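Local coordinates for PmoF1 (Methylocystis sp. ATCC 49242, PDB 6P17), which probably takes part in copper handling, as a chaperone-like protein of a methane-oxidising bacterium, at residues A[30-35]-A[74-79]; A[41-46]-A[105-110]; A[101-106]-A[115-120]. All coordinates share one frame; numbering follows the deposited sequence.

Contact 1: residues A[30-35]-A[74-79]; sequences YAFIHN and KQKITL
Lys74 meets Asn35 through a weak, bent bond from Lys74 N to Asn35 O; its amine turns instead to Asn36 O. Gln75 O takes a nearly straight bond from Asn35 N (2.9 Å). Lys76 runs alongside His34 and then slants across Phe32, meeting a face of each ring. Its CG, anti to the backbone N (chi1 176°), sits over one face of the imidazole at 3.9 Å from the His34 ring centroid. A bend at chi3 then carries NZ over the centre of the Phe32 ring, 3.7 Å from the centroid, a cation-pi contact; a long flexible lysine suits both tasks. Ile77 exchanges two nearly straight backbone bonds with Ile33. Thr78 sets CG2 at the edge of the Phe32 ring, in its plane, 3.8 Å from Phe32 CE1. Leu79, paired with Ala31 through two bonds, turns CD1 inward to Ile33 CD1 at 4.0 Å, against Val69 and Val86. The joined strands thus have two chemistries: the face of Ala31, Ile33 and Leu79 is aliphatic and largely buried, with the buried amide of Asn35 at its end bonded to Leu71 O and Thr39 O; on the other, His34 NE2 bonds to Glu13, and the aromatic face probably favours the charged lysine.

Contact 2: residues A[41-46]-A[105-110]; sequences DKLVAV and LVFEKA
Asp41 grips the turn after strand 101-107 with both carboxylate oxygens. OD1 takes the amide of Lys109 (OD1 to Lys109 N, 2.9 Å) on its syn side, somewhat out of the carboxylate plane, and OD2 uses its syn lone pair for Ala110 N at 3.0 Å. A short acidic side chain suits this place, since two successive amides of the turn can meet its two oxygens. Beside it, Lys42 O receives Glu108 N, and at the turn Lys42 NZ reaches Glu108 OE1 at 3.2 Å, a salt bridge approached from above the carboxylate plane. On the inner side, Leu43 places CD1 over one face of the Phe107 ring, 4.1 Å from its centroid, and against Leu105 CG at 3.7 Å; its CG lies anti to the backbone N (chi1 173°), which turns the branch toward both.

A second layer of backbone bonds helps to fix this arrangement. Lys42 N bonds to Asp41 OD1 on the anti side, so this oxygen has two donors and the carboxylate is restrained from turning. Farther along, Val44 and Ala45 both face Val106 in a classic beta bulge: Val106 O accepts Val44 N at 2.9 Å and, weakly, Ala45 N, while Val106 N returns a bond to Ala45 O. Strand 41-48 is flanked by strand 69-71 on its other edge, strand 101-107 pairs onward with 111-120, and Leu10 and Val12 of strand 10-18 pack on Phe107.

Contact 3: residues A[101-106]-A[115-120]; sequences LEMTLV and IDAAID
Met103 O receives Ile115 N at 2.7 Å in an almost straight bond, the N-H...O angle being 175°. Met103 N answers to Ile115 O, and the same two-way exchange links Leu101 with Ala117, where Leu101 N meets the Ala117 carbonyl in its plane, on a lone pair. Between these hydrogen-bonded pairs stands the non-hydrogen-bonded pair Glu102 and Asp116, with Glu102 CA turned to Ile115 O at 3.3 Å as a CA-H...O contact.

The buried side is hydrophobic. Ile115 has CG1 between the backbone N and the carbonyl carbon (chi1 67°), and this torsion brings CG1 to Met103 CB at 3.9 Å while CD1 runs on to Leu105 CD1 at 3.6 Å. A beta-branched residue fits an extended strand, and its longer arm bridges two neighbours on the partner strand. Replacing Ile115 by an alanine would probably take this contact from Leu105 CD1 and Met103 CB and leave a gap among the side chains of the buried face. Met103 bends at chi3, and its SD lies against Ala117 CB at 3.8 Å; the small alanine suits a place beside so bulky a thioether. Leu101 CB is met by Ile119 CD1 at 4.0 Å.

Glu102 and Asp116 point to the opposite, solvent-exposed side. Their carboxylates lie with planes 24° apart, and one water donates to both Glu102 OE1 and Asp116 OD1, the latter at 2.9 Å. Asp116 N is hydrogen-bonded to Tyr5 OH, which links strand 4-7 to strand 111-120. The hairpin therefore carries two unlike surfaces, a core of aliphatic and sulfur groups and an acidic outer one, where the bridging water probably eases the repulsion between two like charges.

In the fold
From the N terminus, the chain first enters contact 1 with strand 27-35 and then contact 2 with strand 41-48. Contact 1 closes at 74-79, a loop with 38 residues between its segments; contact 2 closes only at 105-110, over 58, so the two cross along the chain. They touch where Ile33 packs on Phe107 and Asn35 lies near Asp41. Contact 3 opens on 101-106, sharing Leu105 and Val106 with contact 2, and closes the short hairpin at 115-120. It follows contact 1 in series. Strand 101-107 thus joins 41-48 to 111-120, and since 111-120 and 27-35 both pair with 10-18, all three contacts belong to one mixed sheet that branches or curls.

Contact 1: residues A[30-35]-A[74-79]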
loop_
_atom_site.group_PDB
_atom_site.type_symbol
_atom_site.label_atom_id
_atom_site.label_comp_id
_atom_site.label_asym_id
_atom_site.label_seq_id
_atom_site.Cartn_x
_atom_site.Cartn_y
_atom_site.Cartn_z
ATOM N N TYR A 30 -1.622 -3.584 -2.484
ATOM C CA TYR A 30 -1.476 -3.084 -3.844
ATOM C C TYR A 30 -2.314 -1.825 -4.001
ATOM O O TYR A 30 -3.253 -1.598 -3.230
ATOM C CB TYR A 30 -1.932 -4.122 -4.859
ATOM C CG TYR A 30 -1.236 -5.468 -4.736
ATOM C CD1 TYR A 30 0.136 -5.579 -4.897
ATOM C CD2 TYR A 30 -1.962 -6.625 -4.476
ATOM C CE1 TYR A 30 0.770 -6.804 -4.806
ATOM C CE2 TYR A 30 -1.342 -7.857 -4.376
ATOM C CZ TYR A 30 0.025 -7.942 -4.544
ATOM O OH TYR A 30 0.639 -9.166 -4.439
ATOM N N ALA A 31 -1.970 -1.013 -5.011
ATOM C CA ALA A 31 -2.690 0.235 -5.273
ATOM C C ALA A 31 -2.054 0.966 -6.453
ATOM O O ALA A 31 -0.955 0.635 -6.911
ATOM C CB ALA A 31 -2.702 1.182 -4.063
ATOM N N PHE A 32 -2.792 1.949 -6.961
ATOM C CA PHE A 32 -2.268 2.971 -7.856
ATOM C C PHE A 32 -1.998 4.209 -7.018
ATOM O O PHE A 32 -2.854 4.615 -6.225
ATOM C CB PHE A 32 -3.272 3.330 -8.947
ATOM C CG PHE A 32 -3.582 2.217 -9.904
ATOM C CD1 PHE A 32 -2.658 1.234 -10.188
ATOM C CD2 PHE A 32 -4.816 2.180 -10.542
ATOM C CE1 PHE A 32 -2.964 0.219 -11.089
ATOM C CE2 PHE A 32 -5.120 1.182 -11.436
ATOM C CZ PHE A 32 -4.188 0.195 -11.709
ATOM N N ILE A 33 -0.836 4.826 -7.206
ATOM C CA ILE A 33 -0.525 6.089 -6.546
ATOM C C ILE A 33 -0.154 7.108 -7.604
ATOM O O ILE A 33 0.854 6.943 -8.300
ATOM C CB ILE A 33 0.607 5.941 -5.532
ATOM C CG1 ILE A 33 0.236 4.862 -4.515
ATOM C CG2 ILE A 33 0.800 7.266 -4.813
ATOM C CD1 ILE A 33 1.424 4.345 -3.719
ATOM N N HIS A 34 -0.952 8.162 -7.717
ATOM C CA HIS A 34 -0.669 9.240 -8.657
ATOM C C HIS A 34 0.087 10.349 -7.939
ATOM O O HIS A 34 -0.223 10.668 -6.807
ATOM C CB HIS A 34 -1.955 9.824 -9.225
ATOM C CG HIS A 34 -2.818 8.827 -9.924
ATOM N ND1 HIS A 34 -2.938 8.790 -11.295
ATOM C CD2 HIS A 34 -3.607 7.838 -9.447
ATOM C CE1 HIS A 34 -3.778 7.830 -11.637
ATOM N NE2 HIS A 34 -4.195 7.233 -10.536
ATOM N N ASN A 35 1.075 10.917 -8.593
ATOM C CA ASN A 35 1.672 12.173 -8.145
ATOM C C ASN A 35 1.273 13.204 -9.189
ATOM O O ASN A 35 1.812 13.204 -10.297
ATOM C CB ASN A 35 3.189 12.064 -8.005
ATOM C CG ASN A 35 3.820 13.335 -7.449
ATOM O OD1 ASN A 35 3.168 14.369 -7.324
ATOM N ND2 ASN A 35 5.099 13.256 -7.118
ATOM N N LYS A 74 4.162 13.944 -11.741
ATOM C CA LYS A 74 3.302 13.757 -12.913
ATOM C C LYS A 74 3.375 12.327 -13.446
ATOM O O LYS A 74 3.425 12.104 -14.659
ATOM C CB LYS A 74 3.644 14.757 -14.022
ATOM C CG LYS A 74 3.432 16.210 -13.663
ATOM C CD LYS A 74 1.990 16.496 -13.265
ATOM C CE LYS A 74 1.779 18.001 -13.126
ATOM N NZ LYS A 74 0.393 18.360 -12.705
ATOM N N GLN A 75 3.386 11.347 -12.541
ATOM C CA GLN A 75 3.372 9.945 -12.931
ATOM C C GLN A 75 2.420 9.170 -12.029
ATOM O O GLN A 75 2.204 9.527 -10.868
ATOM C CB GLN A 75 4.776 9.304 -12.859
ATOM C CG GLN A 75 5.838 9.918 -13.803
ATOM C CD GLN A 75 7.107 9.068 -13.917
ATOM O OE1 GLN A 75 7.075 7.845 -13.749
ATOM N NE2 GLN A 75 8.231 9.720 -14.196
ATOM N N LYS A 76 1.876 8.084 -12.569
ATOM C CA LYS A 76 1.159 7.085 -11.789
ATOM C C LYS A 76 2.092 5.900 -11.564
ATOM O O LYS A 76 2.628 5.337 -12.521
ATOM C CB LYS A 76 -0.115 6.627 -12.502
ATOM C CG LYS A 76 -0.846 5.501 -11.771
ATOM C CD LYS A 76 -2.090 5.023 -12.516
ATOM C CE LYS A 76 -1.802 3.771 -13.331
ATOM N NZ LYS A 76 -3.052 3.161 -13.879
ATOM N N ILE A 77 2.303 5.534 -10.313
ATOM C CA ILE A 77 3.087 4.351 -9.980
ATOM C C ILE A 77 2.117 3.248 -9.610
ATOM O O ILE A 77 1.151 3.482 -8.872
ATOM C CB ILE A 77 4.064 4.631 -8.823
ATOM C CG1 ILE A 77 5.025 5.744 -9.214
ATOM C CG2 ILE A 77 4.822 3.354 -8.434
ATOM C CD1 ILE A 77 5.918 5.374 -10.402
ATOM N N THR A 78 2.391 2.036 -10.080
ATOM C CA THR A 78 1.543 0.881 -9.817
ATOM C C THR A 78 2.189 -0.049 -8.796
ATOM O O THR A 78 3.327 -0.493 -8.990
ATOM C CB THR A 78 1.276 0.122 -11.125
ATOM O OG1 THR A 78 0.467 0.942 -11.966
ATOM C CG2 THR A 78 0.558 -1.183 -10.857
ATOM N N LEU A 79 1.460 -0.364 -7.724
ATOM C CA LEU A 79 1.833 -1.453 -6.830
ATOM C C LEU A 79 0.926 -2.624 -7.169
ATOM O O LEU A 79 -0.300 -2.502 -7.079
ATOM C CB LEU A 79 1.692 -1.075 -5.349
ATOM C CG LEU A 79 2.767 -0.232 -4.657
ATOM C CD1 LEU A 79 3.074 1.075 -5.405
ATOM C CD2 LEU A 79 2.338 0.065 -3.208
#

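Contact 2: residues A[41-46]-A[105-110]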
loop_
_atom_site.group_PDB
_atom_site.type_symbol
_atom_site.label_atom_id
_atom_site.label_comp_id
_atom_site.label_asym_id
_atom_site.label_seq_id
_atom_site.Cartn_x
_atom_site.Cartn_y
_atom_site.Cartn_z
ATOM N N ASP A 41 7.749 12.691 -4.509
ATOM C CA ASP A 41 7.400 12.258 -3.171
ATOM C C ASP A 41 7.773 10.787 -3.074
ATOM O O ASP A 41 8.281 10.193 -4.030
ATOM C CB ASP A 41 5.911 12.499 -2.860
ATOM C CG ASP A 41 5.662 12.791 -1.377
ATOM O OD1 ASP A 41 6.434 12.307 -0.522
ATOM O OD2 ASP A 41 4.703 13.516 -1.047
ATOM N N LYS A 42 7.532 10.201 -1.912
ATOM C CA LYS A 42 7.725 8.772 -1.765
ATOM C C LYS A 42 6.809 8.262 -0.670
ATOM O O LYS A 42 6.477 8.985 0.266
ATOM C CB LYS A 42 9.189 8.409 -1.461
ATOM C CG LYS A 42 9.853 9.231 -0.404
ATOM C CD LYS A 42 11.270 8.711 -0.146
ATOM C CE LYS A 42 12.159 8.937 -1.340
ATOM N NZ LYS A 42 12.981 10.166 -1.203
ATOM N N LEU A 43 6.378 7.015 -0.813
ATOM C CA LEU A 43 5.678 6.318 0.253
ATOM C C LEU A 43 6.727 5.651 1.139
ATOM O O LEU A 43 7.492 4.799 0.670
ATOM C CB LEU A 43 4.698 5.303 -0.325
ATOM C CG LEU A 43 4.035 4.387 0.696
ATOM C CD1 LEU A 43 2.960 5.125 1.484
ATOM C CD2 LEU A 43 3.512 3.140 0.008
ATOM N N VAL A 44 6.789 6.048 2.400
ATOM C CA VAL A 44 7.884 5.622 3.263
ATOM C C VAL A 44 7.459 4.623 4.329
ATOM O O VAL A 44 8.312 3.875 4.822
ATOM C CB VAL A 44 8.594 6.823 3.921
ATOM C CG1 VAL A 44 9.236 7.683 2.868
ATOM C CG2 VAL A 44 7.618 7.633 4.764
ATOM N N ALA A 45 6.188 4.579 4.707
ATOM C CA ALA A 45 5.796 3.616 5.716
ATOM C C ALA A 45 4.307 3.383 5.586
ATOM O O ALA A 45 3.583 4.155 4.947
ATOM C CB ALA A 45 6.145 4.079 7.131
ATOM N N VAL A 46 3.869 2.294 6.188
ATOM C CA VAL A 46 2.463 1.940 6.246
ATOM C C VAL A 46 2.188 1.433 7.651
ATOM O O VAL A 46 2.966 0.642 8.201
ATOM C CB VAL A 46 2.096 0.880 5.190
ATOM C CG1 VAL A 46 0.650 0.435 5.342
ATOM C CG2 VAL A 46 2.340 1.421 3.801
ATOM N N LEU A 105 -1.228 5.320 5.291
ATOM C CA LEU A 105 -0.084 5.484 4.406
ATOM C C LEU A 105 0.664 6.748 4.801
ATOM O O LEU A 105 0.046 7.791 5.043
ATOM C CB LEU A 105 -0.521 5.567 2.945
ATOM C CG LEU A 105 -0.597 4.225 2.202
ATOM C CD1 LEU A 105 -1.360 3.159 2.993
ATOM C CD2 LEU A 105 -1.168 4.389 0.790
ATOM N N VAL A 106 1.991 6.653 4.887
ATOM C CA VAL A 106 2.831 7.783 5.276
ATOM C C VAL A 106 3.687 8.160 4.076
ATOM O O VAL A 106 4.525 7.363 3.635
ATOM C CB VAL A 106 3.725 7.459 6.490
ATOM C CG1 VAL A 106 4.441 8.722 6.974
ATOM C CG2 VAL A 106 2.942 6.804 7.619
ATOM N N PHE A 107 3.519 9.388 3.585
ATOM C CA PHE A 107 4.335 9.929 2.508
ATOM C C PHE A 107 5.355 10.923 3.056
ATOM O O PHE A 107 5.067 11.669 3.994
ATOM C CB PHE A 107 3.446 10.606 1.459
ATOM C CG PHE A 107 2.473 9.668 0.811
ATOM C CD1 PHE A 107 2.861 8.878 -0.267
ATOM C CD2 PHE A 107 1.180 9.561 1.283
ATOM C CE1 PHE A 107 1.967 8.005 -0.871
ATOM C CE2 PHE A 107 0.280 8.701 0.679
ATOM C CZ PHE A 107 0.672 7.918 -0.400
ATOM N N GLU A 108 6.548 10.931 2.443
ATOM C CA GLU A 108 7.649 11.763 2.925
ATOM C C GLU A 108 7.262 13.237 3.008
ATOM O O GLU A 108 7.630 13.923 3.969
ATOM C CB GLU A 108 8.879 11.593 2.028
ATOM C CG GLU A 108 10.112 12.398 2.487
ATOM C CD GLU A 108 11.291 12.296 1.517
ATOM O OE1 GLU A 108 11.057 12.241 0.290
ATOM O OE2 GLU A 108 12.454 12.269 1.979
ATOM N N LYS A 109 6.545 13.748 2.011
ATOM C CA LYS A 109 6.184 15.163 1.963
ATOM C C LYS A 109 4.699 15.428 2.166
ATOM O O LYS A 109 4.340 16.351 2.904
ATOM C CB LYS A 109 6.630 15.777 0.632
ATOM C CG LYS A 109 8.146 15.838 0.487
ATOM C CD LYS A 109 8.562 16.378 -0.873
ATOM C CE LYS A 109 10.076 16.281 -1.084
ATOM N NZ LYS A 109 10.842 16.933 0.014
ATOM N N ALA A 110 3.823 14.630 1.550
ATOM C CA ALA A 110 2.389 14.855 1.654
ATOM C C ALA A 110 1.804 14.441 2.998
ATOM O O ALA A 110 0.651 14.779 3.274
ATOM C CB ALA A 110 1.643 14.116 0.543
#

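Contact 3: residues A[101-106]-A[115-120]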
loop_
_atom_site.group_PDB
_atom_site.type_symbol
_atom_site.label_atom_id
_atom_site.label_comp_id
_atom_site.label_asym_id
_atom_site.label_seq_id
_atom_site.Cartn_x
_atom_site.Cartn_y
_atom_site.Cartn_z
ATOM N N LEU A 101 -9.832 -3.089 4.886
ATOM C CA LEU A 101 -8.778 -3.066 5.894
ATOM C C LEU A 101 -8.285 -1.632 6.075
ATOM O O LEU A 101 -7.787 -1.018 5.128
ATOM C CB LEU A 101 -7.625 -3.987 5.495
ATOM C CG LEU A 101 -6.449 -3.995 6.475
ATOM C CD1 LEU A 101 -6.781 -4.857 7.664
ATOM C CD2 LEU A 101 -5.156 -4.449 5.813
ATOM N N GLU A 102 -8.434 -1.102 7.287
ATOM C CA GLU A 102 -8.043 0.271 7.576
ATOM C C GLU A 102 -6.531 0.358 7.737
ATOM O O GLU A 102 -5.922 -0.469 8.422
ATOM C CB GLU A 102 -8.756 0.770 8.830
ATOM C CG GLU A 102 -8.301 2.132 9.299
ATOM C CD GLU A 102 -9.266 2.738 10.295
ATOM O OE1 GLU A 102 -10.306 3.272 9.853
ATOM O OE2 GLU A 102 -8.998 2.662 11.513
ATOM N N MET A 103 -5.931 1.351 7.091
ATOM C CA MET A 103 -4.487 1.437 6.928
ATOM C C MET A 103 -4.112 2.903 6.843
ATOM O O MET A 103 -4.852 3.715 6.268
ATOM C CB MET A 103 -3.977 0.742 5.651
ATOM C CG MET A 103 -4.166 -0.764 5.571
ATOM S SD MET A 103 -3.808 -1.255 3.864
ATOM C CE MET A 103 -2.023 -1.158 3.878
ATOM N N THR A 104 -2.944 3.229 7.382
ATOM C CA THR A 104 -2.405 4.580 7.278
ATOM C C THR A 104 -1.186 4.540 6.368
ATOM O O THR A 104 -0.235 3.795 6.630
ATOM C CB THR A 104 -2.035 5.155 8.643
ATOM O OG1 THR A 104 -3.211 5.304 9.460
ATOM C CG2 THR A 104 -1.411 6.527 8.450
ATOM N N LEU A 105 -1.228 5.320 5.291
ATOM C CA LEU A 105 -0.084 5.484 4.406
ATOM C C LEU A 105 0.664 6.748 4.801
ATOM O O LEU A 105 0.046 7.791 5.043
ATOM C CB LEU A 105 -0.521 5.567 2.945
ATOM C CG LEU A 105 -0.597 4.225 2.202
ATOM C CD1 LEU A 105 -1.360 3.159 2.993
ATOM C CD2 LEU A 105 -1.168 4.389 0.790
ATOM N N VAL A 106 1.991 6.653 4.887
ATOM C CA VAL A 106 2.831 7.783 5.276
ATOM C C VAL A 106 3.687 8.160 4.076
ATOM O O VAL A 106 4.525 7.363 3.635
ATOM C CB VAL A 106 3.725 7.459 6.490
ATOM C CG1 VAL A 106 4.441 8.722 6.974
ATOM C CG2 VAL A 106 2.942 6.804 7.619
ATOM N N ILE A 115 -6.725 5.092 4.807
ATOM C CA ILE A 115 -7.479 4.460 3.730
ATOM C C ILE A 115 -8.163 3.202 4.242
ATOM O O ILE A 115 -7.825 2.658 5.297
ATOM C CB ILE A 115 -6.612 4.103 2.500
ATOM C CG1 ILE A 115 -5.611 2.990 2.854
ATOM C CG2 ILE A 115 -5.921 5.330 1.942
ATOM C CD1 ILE A 115 -4.681 2.633 1.691
ATOM N N ASP A 116 -9.153 2.754 3.472
ATOM C CA ASP A 116 -9.756 1.434 3.614
ATOM C C ASP A 116 -9.376 0.637 2.373
ATOM O O ASP A 116 -9.840 0.941 1.268
ATOM C CB ASP A 116 -11.275 1.527 3.760
ATOM C CG ASP A 116 -11.710 2.054 5.121
ATOM O OD1 ASP A 116 -10.857 2.214 6.020
ATOM O OD2 ASP A 116 -12.920 2.306 5.295
ATOM N N ALA A 117 -8.535 -0.376 2.544
ATOM C CA ALA A 117 -8.171 -1.237 1.432
ATOM C C ALA A 117 -9.258 -2.273 1.180
ATOM O O ALA A 117 -9.702 -2.954 2.110
ATOM C CB ALA A 117 -6.837 -1.928 1.718
ATOM N N ALA A 118 -9.660 -2.417 -0.079
ATOM C CA ALA A 118 -10.591 -3.476 -0.450
ATOM C C ALA A 118 -9.957 -4.850 -0.256
ATOM O O ALA A 118 -8.841 -5.105 -0.714
ATOM C CB ALA A 118 -11.037 -3.318 -1.906
ATOM N N ILE A 119 -10.670 -5.743 0.418
ATOM C CA ILE A 119 -10.244 -7.130 0.545
ATOM C C ILE A 119 -11.021 -7.933 -0.492
ATOM O O ILE A 119 -12.246 -8.065 -0.404
ATOM C CB ILE A 119 -10.453 -7.660 1.968
ATOM C CG1 ILE A 119 -9.623 -6.828 2.953
ATOM C CG2 ILE A 119 -10.043 -9.116 2.040
ATOM C CD1 ILE A 119 -9.872 -7.146 4.405
ATOM N N ASP A 120 -10.308 -8.460 -1.483
ATOM C CA ASP A 120 -10.925 -9.068 -2.652
ATOM C C ASP A 120 -10.946 -10.587 -2.528
ATOM O O ASP A 120 -10.009 -11.194 -1.997
ATOM C CB ASP A 120 -10.190 -8.644 -3.926
ATOM C CG ASP A 120 -10.382 -7.167 -4.241
ATOM O OD1 ASP A 120 -11.428 -6.610 -3.842
ATOM O OD2 ASP A 120 -9.497 -6.561 -4.886
HETATM O O HOH W 1 -11.703 4.648 7.303
#